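Long-range contact in putative glycosidase ph117-related (Bacteroides thetaiotaomicron, PDB 5A7V), which probably acts on beta-linked mannosides as a GH130 family glycoside phosphorylase or hydrolase, and here holds mannose in its pocket: residues A[137-148]-A[159-170]. Sequence-based numbering, arbitrary orientation.
Sequences KLEWPGGCEDPR and MTYTQWNRHIPR. With BMA (beta-D-mannopyranose), chain C; MAN (alpha-D-mannopyranose), chain D; MAN (alpha-D-mannopyranose), chain E; SO4 (sulfate ion), chain I.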
loop_
_atom_site.group_PDB
_atom_site.type_symbol
_atom_site.label_atom_id
_atom_site.label_comp_id
_atom_site.label_asym_id
_atom_site.label_seq_id
_atom_site.Cartn_x
_atom_site.Cartn_y
_atom_site.Cartn_z
ATOM N N LYS A 137 9.883 10.807 19.024
ATOM C CA LYS A 137 9.320 9.883 20.033
ATOM C C LYS A 137 8.398 8.829 19.397
ATOM O O LYS A 137 8.152 7.736 19.952
ATOM C CB LYS A 137 8.544 10.632 21.087
ATOM C CG LYS A 137 9.433 11.492 21.991
ATOM C CD LYS A 137 8.653 12.044 23.169
ATOM C CE LYS A 137 9.571 12.865 24.088
ATOM N NZ LYS A 137 8.834 13.504 25.206
ATOM N N LEU A 138 7.903 9.132 18.202
ATOM C CA LEU A 138 6.956 8.258 17.504
ATOM C C LEU A 138 7.610 7.355 16.441
ATOM O O LEU A 138 6.983 6.364 16.036
ATOM C CB LEU A 138 5.851 9.121 16.828
ATOM C CG LEU A 138 5.190 10.141 17.748
ATOM C CD1 LEU A 138 4.105 10.895 16.997
ATOM C CD2 LEU A 138 4.580 9.513 18.997
ATOM N N GLU A 139 8.853 7.666 16.016
ATOM C CA GLU A 139 9.472 6.970 14.875
ATOM C C GLU A 139 10.782 6.256 15.233
ATOM O O GLU A 139 11.376 5.652 14.348
ATOM C CB GLU A 139 9.795 8.009 13.765
ATOM C CG GLU A 139 8.512 8.559 13.122
ATOM C CD GLU A 139 8.773 9.608 12.069
ATOM O OE1 GLU A 139 9.946 9.954 11.814
ATOM O OE2 GLU A 139 7.751 10.058 11.484
ATOM N N TRP A 140 11.265 6.394 16.458
ATOM C CA TRP A 140 12.525 5.747 16.848
ATOM C C TRP A 140 12.212 4.593 17.827
ATOM O O TRP A 140 11.490 4.803 18.803
ATOM C CB TRP A 140 13.506 6.743 17.482
ATOM C CG TRP A 140 14.907 6.153 17.550
ATOM C CD1 TRP A 140 15.567 5.800 18.691
ATOM C CD2 TRP A 140 15.763 5.715 16.463
ATOM N NE1 TRP A 140 16.770 5.211 18.398
ATOM C CE2 TRP A 140 16.894 5.148 17.037
ATOM C CE3 TRP A 140 15.755 5.859 15.106
ATOM C CZ2 TRP A 140 17.934 4.651 16.267
ATOM C CZ3 TRP A 140 16.686 5.206 14.350
ATOM C CH2 TRP A 140 17.793 4.702 14.916
ATOM N N PRO A 141 12.737 3.389 17.587
ATOM C CA PRO A 141 13.713 3.004 16.564
ATOM C C PRO A 141 13.190 2.337 15.302
ATOM O O PRO A 141 13.981 1.952 14.429
ATOM C CB PRO A 141 14.564 2.004 17.305
ATOM C CG PRO A 141 13.558 1.291 18.148
ATOM C CD PRO A 141 12.573 2.341 18.594
ATOM N N GLY A 142 11.883 2.185 15.187
ATOM C CA GLY A 142 11.329 1.405 14.101
ATOM C C GLY A 142 11.307 2.097 12.752
ATOM O O GLY A 142 11.310 1.482 11.693
ATOM N N GLY A 143 11.267 3.436 12.771
ATOM C CA GLY A 143 11.312 4.227 11.524
ATOM C C GLY A 143 9.974 4.427 10.851
ATOM O O GLY A 143 8.940 4.587 11.526
ATOM N N CYS A 144 10.033 4.480 9.524
ATOM C CA CYS A 144 8.954 4.999 8.675
ATOM C C CYS A 144 8.641 3.907 7.668
ATOM O O CYS A 144 9.479 3.551 6.843
ATOM C CB CYS A 144 9.412 6.288 7.978
ATOM S SG CYS A 144 10.127 7.498 9.118
ATOM N N GLU A 145 7.420 3.368 7.746
ATOM C CA GLU A 145 7.054 2.134 7.039
ATOM C C GLU A 145 5.935 2.351 6.029
ATOM O O GLU A 145 5.079 3.243 6.199
ATOM C CB GLU A 145 6.526 1.067 8.011
ATOM C CG GLU A 145 7.414 0.808 9.196
ATOM C CD GLU A 145 6.816 -0.111 10.235
ATOM O OE1 GLU A 145 5.557 -0.241 10.305
ATOM O OE2 GLU A 145 7.598 -0.659 11.085
ATOM N N ASP A 146 5.903 1.538 4.994
ATOM C CA ASP A 146 4.688 1.294 4.214
ATOM C C ASP A 146 4.029 2.563 3.638
ATOM O O ASP A 146 2.859 2.866 3.888
ATOM C CB ASP A 146 3.654 0.489 5.007
ATOM C CG ASP A 146 4.123 -0.884 5.505
ATOM O OD1 ASP A 146 5.207 -1.329 5.127
ATOM O OD2 ASP A 146 3.308 -1.465 6.269
ATOM N N PRO A 147 4.807 3.299 2.829
ATOM C CA PRO A 147 4.278 4.560 2.274
ATOM C C PRO A 147 3.251 4.336 1.187
ATOM O O PRO A 147 3.332 3.388 0.407
ATOM C CB PRO A 147 5.534 5.242 1.692
ATOM C CG PRO A 147 6.370 4.051 1.244
ATOM C CD PRO A 147 6.163 3.016 2.344
ATOM N N ARG A 148 2.292 5.264 1.096
ATOM C CA ARG A 148 1.448 5.393 -0.079
ATOM C C ARG A 148 1.522 6.871 -0.498
ATOM O O ARG A 148 1.515 7.739 0.377
ATOM C CB ARG A 148 -0.014 5.066 0.172
ATOM C CG ARG A 148 -0.293 3.581 0.256
ATOM C CD ARG A 148 -0.451 3.127 1.584
ATOM N NE ARG A 148 -1.031 1.777 1.754
ATOM C CZ ARG A 148 -0.595 0.996 2.708
ATOM N NH1 ARG A 148 0.387 1.332 3.470
ATOM N NH2 ARG A 148 -1.120 -0.214 2.835
ATOM N N MET A 159 2.075 11.845 1.314
ATOM C CA MET A 159 2.490 10.474 1.723
ATOM C C MET A 159 1.784 10.114 3.007
ATOM O O MET A 159 1.873 10.848 4.013
ATOM C CB MET A 159 3.983 10.412 2.039
ATOM C CG MET A 159 4.480 9.034 2.485
ATOM S SD MET A 159 6.053 9.006 3.335
ATOM C CE MET A 159 7.125 9.522 1.996
ATOM N N THR A 160 1.113 8.954 3.000
ATOM C CA THR A 160 0.667 8.339 4.240
ATOM C C THR A 160 1.692 7.198 4.567
ATOM O O THR A 160 2.229 6.558 3.660
ATOM C CB THR A 160 -0.722 7.740 4.106
ATOM O OG1 THR A 160 -0.697 6.678 3.152
ATOM C CG2 THR A 160 -1.774 8.788 3.669
ATOM N N TYR A 161 2.010 7.048 5.822
ATOM C CA TYR A 161 2.993 6.006 6.235
ATOM C C TYR A 161 2.791 5.675 7.700
ATOM O O TYR A 161 2.000 6.323 8.392
ATOM C CB TYR A 161 4.417 6.510 5.953
ATOM C CG TYR A 161 4.915 7.605 6.884
ATOM C CD1 TYR A 161 4.530 8.958 6.679
ATOM C CD2 TYR A 161 5.765 7.320 7.884
ATOM C CE1 TYR A 161 4.945 9.948 7.513
ATOM C CE2 TYR A 161 6.223 8.294 8.765
ATOM C CZ TYR A 161 5.823 9.664 8.564
ATOM O OH TYR A 161 6.345 10.665 9.383
ATOM N N THR A 162 3.461 4.597 8.162
ATOM C CA THR A 162 3.411 4.230 9.556
ATOM C C THR A 162 4.644 4.709 10.328
ATOM O O THR A 162 5.788 4.439 9.898
ATOM C CB THR A 162 3.372 2.687 9.708
ATOM O OG1 THR A 162 2.377 2.175 8.826
ATOM C CG2 THR A 162 3.027 2.327 11.130
ATOM N N GLN A 163 4.415 5.370 11.455
ATOM C CA GLN A 163 5.457 5.664 12.420
ATOM C C GLN A 163 5.558 4.478 13.371
ATOM O O GLN A 163 4.542 4.089 13.946
ATOM C CB GLN A 163 5.105 6.956 13.212
ATOM C CG GLN A 163 4.896 8.157 12.335
ATOM C CD GLN A 163 4.502 9.355 13.156
ATOM O OE1 GLN A 163 3.456 9.357 13.833
ATOM N NE2 GLN A 163 5.282 10.394 13.074
ATOM N N TRP A 164 6.765 3.979 13.595
ATOM C CA TRP A 164 6.932 2.844 14.481
ATOM C C TRP A 164 8.029 3.109 15.505
ATOM O O TRP A 164 9.217 3.285 15.158
ATOM C CB TRP A 164 7.196 1.560 13.684
ATOM C CG TRP A 164 7.371 0.262 14.432
ATOM C CD1 TRP A 164 8.344 -0.653 14.184
ATOM C CD2 TRP A 164 6.561 -0.273 15.488
ATOM N NE1 TRP A 164 8.166 -1.763 14.970
ATOM C CE2 TRP A 164 7.079 -1.571 15.788
ATOM C CE3 TRP A 164 5.425 0.165 16.180
ATOM C CZ2 TRP A 164 6.515 -2.412 16.755
ATOM C CZ3 TRP A 164 4.851 -0.694 17.132
ATOM C CH2 TRP A 164 5.389 -1.974 17.406
ATOM N N ASN A 165 7.635 3.088 16.780
ATOM C CA ASN A 165 8.553 3.287 17.917
ATOM C C ASN A 165 8.660 2.080 18.846
ATOM O O ASN A 165 9.079 2.196 19.993
ATOM C CB ASN A 165 8.130 4.528 18.722
ATOM C CG ASN A 165 6.783 4.365 19.388
ATOM O OD1 ASN A 165 6.110 3.328 19.234
ATOM N ND2 ASN A 165 6.367 5.378 20.122
ATOM N N ARG A 166 8.263 0.910 18.332
ATOM C CA ARG A 166 8.226 -0.367 19.082
ATOM C C ARG A 166 7.150 -0.411 20.156
ATOM O O ARG A 166 7.066 -1.408 20.885
ATOM C CB ARG A 166 9.591 -0.720 19.635
ATOM C CG ARG A 166 10.585 -1.074 18.549
ATOM C CD ARG A 166 10.321 -2.401 17.923
ATOM N NE ARG A 166 10.832 -3.484 18.728
ATOM C CZ ARG A 166 12.131 -3.816 18.797
ATOM N NH1 ARG A 166 13.087 -3.113 18.119
ATOM N NH2 ARG A 166 12.485 -4.834 19.555
ATOM N N HIS A 167 6.296 0.632 20.234
ATOM C CA HIS A 167 5.153 0.626 21.151
ATOM C C HIS A 167 3.831 0.627 20.404
ATOM O O HIS A 167 3.066 -0.325 20.509
ATOM C CB HIS A 167 5.212 1.759 22.194
ATOM C CG HIS A 167 4.106 1.682 23.205
ATOM N ND1 HIS A 167 3.554 2.784 23.807
ATOM C CD2 HIS A 167 3.404 0.618 23.672
ATOM C CE1 HIS A 167 2.554 2.417 24.599
ATOM N NE2 HIS A 167 2.452 1.102 24.535
ATOM N N ILE A 168 3.566 1.668 19.627
ATOM C CA ILE A 168 2.303 1.851 18.926
ATOM C C ILE A 168 2.614 2.271 17.475
ATOM O O ILE A 168 3.357 3.227 17.271
ATOM C CB ILE A 168 1.431 2.931 19.609
ATOM C CG1 ILE A 168 1.079 2.522 21.038
ATOM C CG2 ILE A 168 0.171 3.177 18.802
ATOM C CD1 ILE A 168 0.408 3.590 21.888
ATOM N N PRO A 169 2.077 1.557 16.461
ATOM C CA PRO A 169 2.180 2.017 15.077
ATOM C C PRO A 169 1.145 3.090 14.826
ATOM O O PRO A 169 -0.014 2.942 15.196
ATOM C CB PRO A 169 1.859 0.775 14.241
ATOM C CG PRO A 169 1.067 -0.102 15.135
ATOM C CD PRO A 169 1.304 0.299 16.560
ATOM N N ARG A 170 1.551 4.213 14.204
ATOM C CA ARG A 170 0.605 5.295 13.936
ATOM C C ARG A 170 0.616 5.709 12.458
ATOM O O ARG A 170 1.680 5.895 11.857
ATOM C CB ARG A 170 0.917 6.530 14.786
ATOM C CG ARG A 170 0.778 6.339 16.282
ATOM C CD ARG A 170 1.153 7.607 17.048
ATOM N NE ARG A 170 0.797 7.584 18.467
ATOM C CZ ARG A 170 1.556 7.049 19.424
ATOM N NH1 ARG A 170 2.722 6.493 19.125
ATOM N NH2 ARG A 170 1.167 7.104 20.682
HETATM C C1 BMA C . 3.816 -5.529 11.981
HETATM C C2 BMA C . 4.300 -5.493 10.528
HETATM C C3 BMA C . 5.692 -4.906 10.489
HETATM C C4 BMA C . 5.712 -3.560 11.188
HETATM C C5 BMA C . 5.004 -3.614 12.546
HETATM C C6 BMA C . 4.863 -2.249 13.192
HETATM O O1 BMA C . 2.539 -6.109 12.196
HETATM O O2 BMA C . 3.447 -4.657 9.734
HETATM O O3 BMA C . 6.231 -4.793 9.118
HETATM O O4 BMA C . 7.091 -3.193 11.361
HETATM O O5 BMA C . 3.679 -4.190 12.470
HETATM O O6 BMA C . 4.139 -1.320 12.380
HETATM C C1 MAN D . 3.817 -5.395 12.099
HETATM C C2 MAN D . 3.975 -5.430 10.639
HETATM C C3 MAN D . 5.389 -4.946 10.407
HETATM C C4 MAN D . 5.716 -3.611 11.064
HETATM C C5 MAN D . 5.253 -3.576 12.509
HETATM C C6 MAN D . 5.108 -2.167 13.043
HETATM O O1 MAN D . 4.479 -6.355 12.830
HETATM O O2 MAN D . 3.116 -4.522 9.960
HETATM O O3 MAN D . 5.706 -4.799 9.015
HETATM O O4 MAN D . 7.139 -3.393 11.040
HETATM O O5 MAN D . 3.976 -4.162 12.669
HETATM O O6 MAN D . 4.189 -1.373 12.285
HETATM C C1 MAN E . 0.927 -5.766 8.078
HETATM C C2 MAN E . 1.188 -4.823 6.883
HETATM C C3 MAN E . 2.628 -4.791 6.335
HETATM C C4 MAN E . 3.223 -6.208 6.244
HETATM C C5 MAN E . 2.255 -7.297 6.741
HETATM C C6 MAN E . 2.916 -8.693 6.802
HETATM O O1 MAN E . -0.538 -6.194 8.176
HETATM O O2 MAN E . 0.822 -3.515 7.344
HETATM O O3 MAN E . 3.503 -4.029 7.145
HETATM O O4 MAN E . 3.603 -6.386 4.894
HETATM O O5 MAN E . 1.824 -6.898 8.080
HETATM O O6 MAN E . 3.992 -8.670 7.750
HETATM S S SO4 I . 3.918 5.979 22.804
HETATM O O1 SO4 I . 3.898 5.268 21.518
HETATM O O2 SO4 I . 4.946 7.060 22.772
HETATM O O3 SO4 I . 4.213 4.998 23.887
HETATM O O4 SO4 I . 2.631 6.668 23.068
HETATM O O HOH W 1 4.186 5.852 16.749
HETATM O O HOH W 2 3.220 -0.534 8.860
HETATM O O HOH W 3 0.999 2.752 6.569
#
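Lys137 meets Asn165 through its backbone: ND2 of Asn165 gives a straight bond to Lys137 O (3.0 Å) and a second to a sulfate ion, probably from the crystallisation liquor. Asn165 OD1 accepts from His167 N, above its carbonyl plane, in an Asx turn, and from Ile168 N, within that plane, in an Asx motif. Leu138 CD2 lies over one face of the Arg170 guanidinium, 3.5 Å from NH1, with the sulfate at that group's edge. Glu139 OE2 takes two donors: Tyr161 OH (2.6 Å), nearly in line with the C-O bond, and Gln163 NE2 (3.0 Å), on the anti side but tilted 30° from the carboxylate plane. Lys184 pairs with OE1.

Beyond cis-Pro141, Gly142 CA packs 3.6 Å from Trp164 CD1. Cys144 CB touches Tyr161 CD2 obliquely (3.8 Å). Glu145, extended beyond CG, reaches a mannose modelled as two overlapping anomers, OE2 lying 2.6 Å from O4 of the beta form; C6 of either lies over the centre of one Trp164 face, a CH-pi contact, with Arg166 N over the other. Asp146 OD2 is 2.7 Å from O3 of a separate alpha-mannose, and OD1 pairs with Arg93; a water links OD2 to Glu145 OE1 and Thr162 OG1. After Glu145 the register slips by one, a beta bulge, before Arg148 pairs with Thr160.

Strand 143-151 thus edges a four-stranded antiparallel sheet with 157-164, 169-176 and 183-187, one blade of a five-bladed beta-propeller as in GH130 enzymes.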